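Local coordinates for protein D-glycero-beta-D-manno-heptose-1,7-bisphosphate 7-phosphatase (Mesorhizobium loti, PDB 2O2X) that removes the C-7 phosphate from D-glycero-beta-D-manno-heptose 1,7-bisphosphate with the help of magnesium, a step on the way to ADP-heptose, at residues A[31-42]-A[72-81]; A[47-55]-A[88-97]. All coordinates share one frame; numbering follows the deposited sequence.

After strands 12-14 and 17-21 the chain lays down strand 34-36, whose C-terminal end leads into the loop with the probable catalytic aspartates, then runs through the loop that holds 47-55 into helix 62-71. Strand 75-80 follows alongside 34-36, and contact 1 (31-42 with 72-81) closes this beta-alpha-beta unit near the centre of the chain. Beyond it the chain passes helix 82-85 and reaches 88-97, where contact 2 fastens the earlier loop to the start of helix 91-107. The two contacts cross, their segments alternating along the chain. They also touch: R38 packs on F94 and V97, and Q81 on F89 and F94, joining the C-terminal ends of the two central strands to the start of helix 91-107.

Contact 1 of 2, residues A[31-42]-A[72-81]; sequences LPALFLDRDGTI and GIPVVVVTNQ
Two neighbouring parallel strands of the HAD Rossmann-like core, joined by a beta-alpha-beta crossover through helix 62-71, pair here and end at the active site. L34 N bonds P74 O, V76 N bonds L34 O, L36 N bonds V76 O and V78 N bonds L36 O. On one face the F35 ring lies beside V76, its CD1 3.8 Å from V76 CB, and packs on L143 and A146 of helix 141-150. On the other, L36 CD1 meets V75 CG1 at 3.6 Å against helix 62-71.

Past the end of strand 34-36, D37 and D39, by similarity the nucleophile and proton donor, stand beside T79 of strand 75-80. Water 2 joins D37 OD1, 2.6 Å away, to T79 OG1, while K137 makes a salt bridge to the same D37 oxygen. R38 NH2 grips D39 OD1 on its syn side at 2.8 Å, close to the guanidinium plane. Q81 NE2 reaches D39 OD2 at 3.0 Å nearly along its C-O axis, and it also bonds T79 OG1 at 2.9 Å, in the amide plane. This NE2 sits over one face of the R38 guanidinium, the amide and guanidinium planes 50° apart. With R38 and N43 on OD1 and Q81 on OD2, the D39 carboxylate is probably restrained in rotation, and Q81 ties T79, the probable phosphoryl-stabilising residue, to it.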
loop_
_atom_site.group_PDB
_atom_site.type_symbol
_atom_site.label_atom_id
_atom_site.label_comp_id
_atom_site.label_asym_id
_atom_site.label_seq_id
_atom_site.Cartn_x
_atom_site.Cartn_y
_atom_site.Cartn_z
ATOM N N LEU A 31 -4.321 -14.435 8.021
ATOM C CA LEU A 31 -4.291 -13.163 8.744
ATOM C C LEU A 31 -4.857 -12.070 7.834
ATOM O O LEU A 31 -4.630 -12.090 6.615
ATOM C CB LEU A 31 -2.878 -12.762 9.130
ATOM C CG LEU A 31 -2.213 -13.555 10.248
ATOM C CD1 LEU A 31 -0.782 -13.089 10.425
ATOM C CD2 LEU A 31 -3.032 -13.388 11.522
ATOM N N PRO A 32 -5.502 -11.073 8.439
ATOM C CA PRO A 32 -5.765 -9.836 7.704
ATOM C C PRO A 32 -4.482 -9.057 7.528
ATOM O O PRO A 32 -3.526 -9.272 8.268
ATOM C CB PRO A 32 -6.696 -9.051 8.633
ATOM C CG PRO A 32 -6.964 -9.912 9.796
ATOM C CD PRO A 32 -5.940 -10.976 9.834
ATOM N N ALA A 33 -4.467 -8.187 6.524
ATOM C CA ALA A 33 -3.334 -7.310 6.261
ATOM C C ALA A 33 -3.761 -5.868 6.359
ATOM O O ALA A 33 -4.946 -5.538 6.224
ATOM C CB ALA A 33 -2.780 -7.560 4.871
ATOM N N LEU A 34 -2.768 -5.026 6.586
ATOM C CA LEU A 34 -2.887 -3.591 6.422
ATOM C C LEU A 34 -2.251 -3.239 5.103
ATOM O O LEU A 34 -1.030 -3.283 4.970
ATOM C CB LEU A 34 -2.215 -2.818 7.564
ATOM C CG LEU A 34 -2.224 -1.284 7.426
ATOM C CD1 LEU A 34 -3.611 -0.734 7.427
ATOM C CD2 LEU A 34 -1.393 -0.667 8.535
ATOM N N PHE A 35 -3.079 -2.886 4.123
ATOM C CA PHE A 35 -2.602 -2.404 2.829
ATOM C C PHE A 35 -2.418 -0.892 2.885
ATOM O O PHE A 35 -3.314 -0.185 3.332
ATOM C CB PHE A 35 -3.604 -2.724 1.712
ATOM C CG PHE A 35 -3.709 -4.201 1.365
ATOM C CD1 PHE A 35 -2.786 -4.797 0.505
ATOM C CD2 PHE A 35 -4.726 -4.993 1.892
ATOM C CE1 PHE A 35 -2.877 -6.141 0.164
ATOM C CE2 PHE A 35 -4.811 -6.345 1.536
ATOM C CZ PHE A 35 -3.876 -6.906 0.685
ATOM N N LEU A 36 -1.288 -0.411 2.372
ATOM C CA LEU A 36 -0.981 1.007 2.326
ATOM C C LEU A 36 -0.571 1.406 0.935
ATOM O O LEU A 36 0.323 0.811 0.338
ATOM C CB LEU A 36 0.195 1.344 3.257
ATOM C CG LEU A 36 0.001 1.020 4.750
ATOM C CD1 LEU A 36 1.275 1.326 5.540
ATOM C CD2 LEU A 36 -1.192 1.780 5.314
ATOM N N ASP A 37 -1.152 2.470 0.420
ATOM C CA ASP A 37 -0.539 3.156 -0.718
ATOM C C ASP A 37 0.796 3.782 -0.224
ATOM O O ASP A 37 1.029 3.898 0.992
ATOM C CB ASP A 37 -1.506 4.231 -1.246
ATOM C CG ASP A 37 -1.025 4.880 -2.555
ATOM O OD1 ASP A 37 -0.232 4.313 -3.305
ATOM O OD2 ASP A 37 -1.501 5.984 -2.846
ATOM N N ARG A 38 1.692 4.167 -1.145
ATOM C CA ARG A 38 2.968 4.733 -0.762
ATOM C C ARG A 38 2.959 6.274 -0.898
ATOM O O ARG A 38 2.942 6.975 0.119
ATOM C CB ARG A 38 4.132 4.077 -1.506
ATOM C CG ARG A 38 5.447 4.225 -0.729
ATOM C CD ARG A 38 6.675 4.012 -1.605
ATOM N NE ARG A 38 6.858 5.157 -2.482
ATOM C CZ ARG A 38 7.618 5.165 -3.570
ATOM N NH1 ARG A 38 8.301 4.085 -3.931
ATOM N NH2 ARG A 38 7.671 6.256 -4.299
ATOM N N ASP A 39 2.975 6.802 -2.117
ATOM C CA ASP A 39 3.086 8.237 -2.340
ATOM C C ASP A 39 1.790 8.931 -1.940
ATOM O O ASP A 39 0.739 8.686 -2.552
ATOM C CB ASP A 39 3.404 8.507 -3.810
ATOM C CG ASP A 39 4.711 7.866 -4.265
ATOM O OD1 ASP A 39 5.753 8.119 -3.645
ATOM O OD2 ASP A 39 4.678 7.151 -5.289
ATOM N N GLY A 40 1.874 9.831 -0.960
ATOM C CA GLY A 40 0.697 10.474 -0.383
ATOM C C GLY A 40 0.165 9.845 0.898
ATOM O O GLY A 40 -0.736 10.396 1.563
ATOM N N THR A 41 0.748 8.715 1.304
ATOM C CA THR A 41 0.277 7.950 2.449
ATOM C C THR A 41 1.442 7.700 3.398
ATOM O O THR A 41 1.469 8.253 4.504
ATOM C CB THR A 41 -0.431 6.646 1.999
ATOM O OG1 THR A 41 -1.599 6.986 1.256
ATOM C CG2 THR A 41 -0.860 5.783 3.171
ATOM N N ILE A 42 2.450 6.945 2.956
ATOM C CA ILE A 42 3.660 6.722 3.703
ATOM C C ILE A 42 4.648 7.847 3.527
ATOM O O ILE A 42 5.249 8.280 4.512
ATOM C CB ILE A 42 4.298 5.371 3.280
ATOM C CG1 ILE A 42 3.359 4.223 3.608
ATOM C CG2 ILE A 42 5.669 5.184 3.958
ATOM C CD1 ILE A 42 3.843 2.890 3.046
ATOM N N GLY A 72 1.268 -7.946 14.889
ATOM C CA GLY A 72 1.641 -9.108 14.093
ATOM C C GLY A 72 0.880 -9.259 12.786
ATOM O O GLY A 72 0.810 -10.349 12.263
ATOM N N ILE A 73 0.386 -8.120 12.259
ATOM C CA ILE A 73 -0.399 -8.004 11.027
ATOM C C ILE A 73 0.544 -7.583 9.898
ATOM O O ILE A 73 1.245 -6.581 10.059
ATOM C CB ILE A 73 -1.519 -6.921 11.242
ATOM C CG1 ILE A 73 -2.534 -7.471 12.260
ATOM C CG2 ILE A 73 -2.201 -6.473 9.960
ATOM C CD1 ILE A 73 -3.003 -8.872 11.927
ATOM N N PRO A 74 0.590 -8.354 8.789
ATOM C CA PRO A 74 1.485 -7.920 7.715
ATOM C C PRO A 74 1.071 -6.559 7.133
ATOM O O PRO A 74 -0.138 -6.276 6.977
ATOM C CB PRO A 74 1.343 -9.015 6.657
ATOM C CG PRO A 74 0.104 -9.697 6.985
ATOM C CD PRO A 74 -0.142 -9.580 8.428
ATOM N N VAL A 75 2.076 -5.747 6.823
ATOM C CA VAL A 75 1.891 -4.459 6.173
ATOM C C VAL A 75 2.339 -4.571 4.732
ATOM O O VAL A 75 3.479 -4.926 4.445
ATOM C CB VAL A 75 2.650 -3.353 6.917
ATOM C CG1 VAL A 75 2.509 -2.028 6.177
ATOM C CG2 VAL A 75 2.175 -3.233 8.398
ATOM N N VAL A 76 1.412 -4.319 3.814
ATOM C CA VAL A 76 1.616 -4.538 2.394
ATOM C C VAL A 76 1.473 -3.230 1.641
ATOM O O VAL A 76 0.416 -2.598 1.658
ATOM C CB VAL A 76 0.637 -5.583 1.823
ATOM C CG1 VAL A 76 0.871 -5.795 0.349
ATOM C CG2 VAL A 76 0.746 -6.916 2.596
ATOM N N VAL A 77 2.570 -2.807 0.999
ATOM C CA VAL A 77 2.572 -1.569 0.202
ATOM C C VAL A 77 2.074 -1.916 -1.183
ATOM O O VAL A 77 2.593 -2.840 -1.802
ATOM C CB VAL A 77 3.966 -0.947 0.140
ATOM C CG1 VAL A 77 3.949 0.311 -0.757
ATOM C CG2 VAL A 77 4.460 -0.591 1.555
ATOM N N VAL A 78 1.077 -1.197 -1.670
ATOM C CA VAL A 78 0.507 -1.426 -3.022
ATOM C C VAL A 78 0.494 -0.067 -3.722
ATOM O O VAL A 78 -0.210 0.857 -3.319
ATOM C CB VAL A 78 -0.904 -2.079 -3.012
ATOM C CG1 VAL A 78 -0.791 -3.519 -2.620
ATOM C CG2 VAL A 78 -1.877 -1.337 -2.075
ATOM N N THR A 79 1.328 0.085 -4.743
ATOM C CA THR A 79 1.595 1.428 -5.304
ATOM C C THR A 79 1.546 1.393 -6.826
ATOM O O THR A 79 2.175 0.541 -7.449
ATOM C CB THR A 79 2.949 2.009 -4.802
ATOM O OG1 THR A 79 3.236 3.260 -5.433
ATOM C CG2 THR A 79 4.120 1.097 -5.049
ATOM N N ASN A 80 0.826 2.341 -7.421
ATOM C CA ASN A 80 0.899 2.590 -8.851
ATOM C C ASN A 80 2.081 3.541 -9.087
ATOM O O ASN A 80 2.237 4.567 -8.432
ATOM C CB ASN A 80 -0.341 3.296 -9.405
ATOM C CG ASN A 80 -1.626 2.429 -9.452
ATOM O OD1 ASN A 80 -1.600 1.203 -9.298
ATOM N ND2 ASN A 80 -2.769 3.089 -9.723
ATOM N N GLN A 81 2.928 3.177 -10.039
ATOM C CA GLN A 81 4.089 3.946 -10.447
ATOM C C GLN A 81 4.011 4.262 -11.934
ATOM O O GLN A 81 4.857 3.817 -12.744
ATOM C CB GLN A 81 5.359 3.165 -10.076
ATOM C CG GLN A 81 5.555 3.001 -8.563
ATOM C CD GLN A 81 6.015 4.272 -7.893
ATOM O OE1 GLN A 81 6.909 4.970 -8.399
ATOM N NE2 GLN A 81 5.430 4.584 -6.738
HETATM O O HOH W 1 -0.824 4.543 -6.240
HETATM O O HOH W 2 1.972 5.305 -4.370
HETATM O O HOH W 3 9.040 5.596 -6.847
HETATM O O HOH W 4 2.380 6.643 -6.679
#

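Contact 2 of 2, residues A[47-55]-A[88-97]; sequences DYPSDPAEI and YFGWSAFAAV
The edge of the Y48 ring points at the face of Y88 in a T-shaped pair, at the outer end of the contact between the loop 47-55 and the start of helix 91-107. Their centroids are 4.9 Å apart and the planes stand at 89°. Y48 CE1 lies over the centre of the Y88 ring, and its nearest atom there is CD2 of Y88, at 3.6 Å. By similarity Y48 belongs to the substrate-binding residues.

Deeper in, F89 turns its ring toward P49 and S50 of the loop: with chi1 58°, CG sits between its own backbone N and carbonyl carbon. The P49 and F89 side chains cross at about a right angle, P49 CD coming within 3.8 Å of F89 CE1. P49 O lies above one face of the F89 ring toward the rim, and S50 CB packs on F89 CB at 3.6 Å. P49 is the centre of an inverse gamma turn, closed by S50 N bonding Y48 O.

Along the helix, A93 CB approaches S50 O, and A96 CB meets P52 CG. V97 divides its two methyls. CG2 presses on the backbone of the loop, 3.4 Å from S50 C, while CG1 turns to I55, whose side chain also reaches V101 and L104 farther along this helix. Here the Asx turn of D51, its OD1 accepting from A53 N, leads into the 3-10 segment 52-54. Just after it, I55 CD1 and V97 CG1 meet at 3.5 Å, closer than usual van der Waals contact.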
loop_
_atom_site.group_PDB
_atom_site.type_symbol
_atom_site.label_atom_id
_atom_site.label_comp_id
_atom_site.label_asym_id
_atom_site.label_seq_id
_atom_site.Cartn_x
_atom_site.Cartn_y
_atom_site.Cartn_z
ATOM N N ASP A 47 5.156 14.703 -7.911
ATOM C CA ASP A 47 4.834 14.371 -9.288
ATOM C C ASP A 47 5.734 13.259 -9.826
ATOM O O ASP A 47 5.267 12.397 -10.556
ATOM C CB ASP A 47 4.981 15.600 -10.207
ATOM C CG ASP A 47 3.886 16.639 -10.007
ATOM O OD1 ASP A 47 2.801 16.294 -9.512
ATOM O OD2 ASP A 47 4.126 17.816 -10.372
ATOM N N TYR A 48 7.013 13.302 -9.464
ATOM C CA TYR A 48 8.017 12.436 -10.066
ATOM C C TYR A 48 8.865 11.778 -8.982
ATOM O O TYR A 48 9.903 12.290 -8.624
ATOM C CB TYR A 48 8.920 13.227 -11.021
ATOM C CG TYR A 48 8.198 14.058 -12.043
ATOM C CD1 TYR A 48 7.588 13.472 -13.133
ATOM C CD2 TYR A 48 8.119 15.425 -11.914
ATOM C CE1 TYR A 48 6.913 14.234 -14.070
ATOM C CE2 TYR A 48 7.458 16.190 -12.839
ATOM C CZ TYR A 48 6.852 15.595 -13.911
ATOM O OH TYR A 48 6.183 16.370 -14.853
ATOM N N PRO A 49 8.371 10.681 -8.379
ATOM C CA PRO A 49 9.075 10.070 -7.261
ATOM C C PRO A 49 10.280 9.243 -7.696
ATOM O O PRO A 49 10.307 8.036 -7.479
ATOM C CB PRO A 49 7.998 9.200 -6.612
ATOM C CG PRO A 49 7.110 8.835 -7.725
ATOM C CD PRO A 49 7.071 10.018 -8.623
ATOM N N SER A 50 11.265 9.905 -8.300
ATOM C CA SER A 50 12.470 9.234 -8.839
ATOM C C SER A 50 13.762 9.557 -8.078
ATOM O O SER A 50 14.789 8.912 -8.323
ATOM C CB SER A 50 12.669 9.648 -10.290
ATOM O OG SER A 50 12.914 11.053 -10.368
ATOM N N ASP A 51 13.741 10.546 -7.178
ATOM C CA ASP A 51 14.973 11.012 -6.525
ATOM C C ASP A 51 14.901 10.650 -5.055
ATOM O O ASP A 51 14.119 11.221 -4.309
ATOM C CB ASP A 51 15.150 12.523 -6.730
ATOM C CG ASP A 51 16.518 13.024 -6.263
ATOM O OD1 ASP A 51 17.145 12.337 -5.444
ATOM O OD2 ASP A 51 16.973 14.093 -6.752
ATOM N N PRO A 52 15.710 9.669 -4.615
ATOM C CA PRO A 52 15.611 9.278 -3.219
ATOM C C PRO A 52 15.890 10.390 -2.218
ATOM O O PRO A 52 15.351 10.398 -1.109
ATOM C CB PRO A 52 16.625 8.147 -3.070
ATOM C CG PRO A 52 17.278 7.981 -4.353
ATOM C CD PRO A 52 16.714 8.885 -5.366
ATOM N N ALA A 53 16.703 11.347 -2.632
ATOM C CA ALA A 53 17.041 12.464 -1.754
ATOM C C ALA A 53 15.847 13.361 -1.381
ATOM O O ALA A 53 15.886 14.066 -0.372
ATOM C CB ALA A 53 18.144 13.310 -2.398
ATOM N N GLU A 54 14.809 13.334 -2.190
ATOM C CA GLU A 54 13.620 14.179 -1.977
ATOM C C GLU A 54 12.572 13.485 -1.106
ATOM O O GLU A 54 11.592 14.110 -0.708
ATOM C CB GLU A 54 13.002 14.565 -3.320
ATOM C CG GLU A 54 13.900 15.460 -4.139
ATOM C CD GLU A 54 13.314 15.860 -5.502
ATOM O OE1 GLU A 54 12.206 15.375 -5.880
ATOM O OE2 GLU A 54 13.967 16.694 -6.181
ATOM N N ILE A 55 12.769 12.205 -0.805
ATOM C CA ILE A 55 11.747 11.462 -0.029
ATOM C C ILE A 55 11.662 11.960 1.414
ATOM O O ILE A 55 12.680 12.084 2.119
ATOM C CB ILE A 55 12.056 9.955 -0.062
ATOM C CG1 ILE A 55 11.782 9.399 -1.456
ATOM C CG2 ILE A 55 11.261 9.176 0.992
ATOM C CD1 ILE A 55 10.274 9.189 -1.781
ATOM N N TYR A 88 9.224 8.938 -17.207
ATOM C CA TYR A 88 9.757 9.871 -16.246
ATOM C C TYR A 88 10.892 9.265 -15.433
ATOM O O TYR A 88 11.716 9.986 -14.870
ATOM C CB TYR A 88 8.651 10.336 -15.293
ATOM C CG TYR A 88 7.455 11.000 -15.938
ATOM C CD1 TYR A 88 7.552 11.678 -17.141
ATOM C CD2 TYR A 88 6.229 10.971 -15.303
ATOM C CE1 TYR A 88 6.445 12.264 -17.739
ATOM C CE2 TYR A 88 5.127 11.588 -15.859
ATOM C CZ TYR A 88 5.237 12.228 -17.070
ATOM O OH TYR A 88 4.110 12.831 -17.638
ATOM N N PHE A 89 10.862 7.946 -15.299
ATOM C CA PHE A 89 11.900 7.165 -14.597
ATOM C C PHE A 89 11.651 5.676 -14.879
ATOM O O PHE A 89 10.717 5.307 -15.579
ATOM C CB PHE A 89 11.996 7.500 -13.104
ATOM C CG PHE A 89 10.703 7.294 -12.339
ATOM C CD1 PHE A 89 9.780 8.308 -12.263
ATOM C CD2 PHE A 89 10.465 6.126 -11.640
ATOM C CE1 PHE A 89 8.592 8.130 -11.562
ATOM C CE2 PHE A 89 9.292 5.941 -10.920
ATOM C CZ PHE A 89 8.345 6.955 -10.893
ATOM N N GLY A 90 12.531 4.829 -14.346
ATOM C CA GLY A 90 12.445 3.388 -14.512
ATOM C C GLY A 90 12.463 2.626 -13.209
ATOM O O GLY A 90 12.444 3.202 -12.109
ATOM N N TRP A 91 12.501 1.311 -13.323
ATOM C CA TRP A 91 12.506 0.443 -12.162
ATOM C C TRP A 91 13.730 0.620 -11.296
ATOM O O TRP A 91 13.656 0.375 -10.108
ATOM C CB TRP A 91 12.311 -1.018 -12.530
ATOM C CG TRP A 91 10.892 -1.343 -12.911
ATOM C CD1 TRP A 91 10.467 -1.815 -14.100
ATOM C CD2 TRP A 91 9.719 -1.253 -12.072
ATOM N NE1 TRP A 91 9.104 -2.008 -14.086
ATOM C CE2 TRP A 91 8.620 -1.680 -12.845
ATOM C CE3 TRP A 91 9.503 -0.851 -10.743
ATOM C CZ2 TRP A 91 7.312 -1.734 -12.341
ATOM C CZ3 TRP A 91 8.196 -0.886 -10.242
ATOM C CH2 TRP A 91 7.119 -1.321 -11.048
ATOM N N SER A 92 14.869 1.047 -11.861
ATOM C CA SER A 92 16.040 1.286 -11.015
ATOM C C SER A 92 15.844 2.469 -10.069
ATOM O O SER A 92 16.226 2.422 -8.902
ATOM C CB SER A 92 17.285 1.474 -11.877
ATOM O OG SER A 92 17.628 0.218 -12.433
ATOM N N ALA A 93 15.209 3.511 -10.578
ATOM C CA ALA A 93 14.865 4.644 -9.732
ATOM C C ALA A 93 13.848 4.232 -8.661
ATOM O O ALA A 93 13.971 4.628 -7.496
ATOM C CB ALA A 93 14.343 5.779 -10.548
ATOM N N PHE A 94 12.836 3.441 -9.044
ATOM C CA PHE A 94 11.887 2.933 -8.061
ATOM C C PHE A 94 12.635 2.173 -6.965
ATOM O O PHE A 94 12.361 2.316 -5.772
ATOM C CB PHE A 94 10.835 2.010 -8.698
ATOM C CG PHE A 94 9.928 1.365 -7.685
ATOM C CD1 PHE A 94 8.880 2.088 -7.120
ATOM C CD2 PHE A 94 10.143 0.087 -7.229
ATOM C CE1 PHE A 94 8.063 1.531 -6.196
ATOM C CE2 PHE A 94 9.349 -0.473 -6.279
ATOM C CZ PHE A 94 8.297 0.238 -5.760
ATOM N N ALA A 95 13.585 1.326 -7.353
ATOM C CA ALA A 95 14.315 0.556 -6.356
ATOM C C ALA A 95 15.040 1.461 -5.351
ATOM O O ALA A 95 14.994 1.242 -4.141
ATOM C CB ALA A 95 15.324 -0.404 -7.040
ATOM N N ALA A 96 15.701 2.488 -5.864
ATOM C CA ALA A 96 16.406 3.442 -5.004
ATOM C C ALA A 96 15.467 4.243 -4.085
ATOM O O ALA A 96 15.732 4.420 -2.902
ATOM C CB ALA A 96 17.217 4.388 -5.853
ATOM N N VAL A 97 14.382 4.740 -4.659
ATOM C CA VAL A 97 13.425 5.541 -3.905
ATOM C C VAL A 97 12.713 4.685 -2.871
ATOM O O VAL A 97 12.567 5.090 -1.698
ATOM C CB VAL A 97 12.420 6.210 -4.858
ATOM C CG1 VAL A 97 11.222 6.810 -4.100
ATOM C CG2 VAL A 97 13.107 7.269 -5.672
#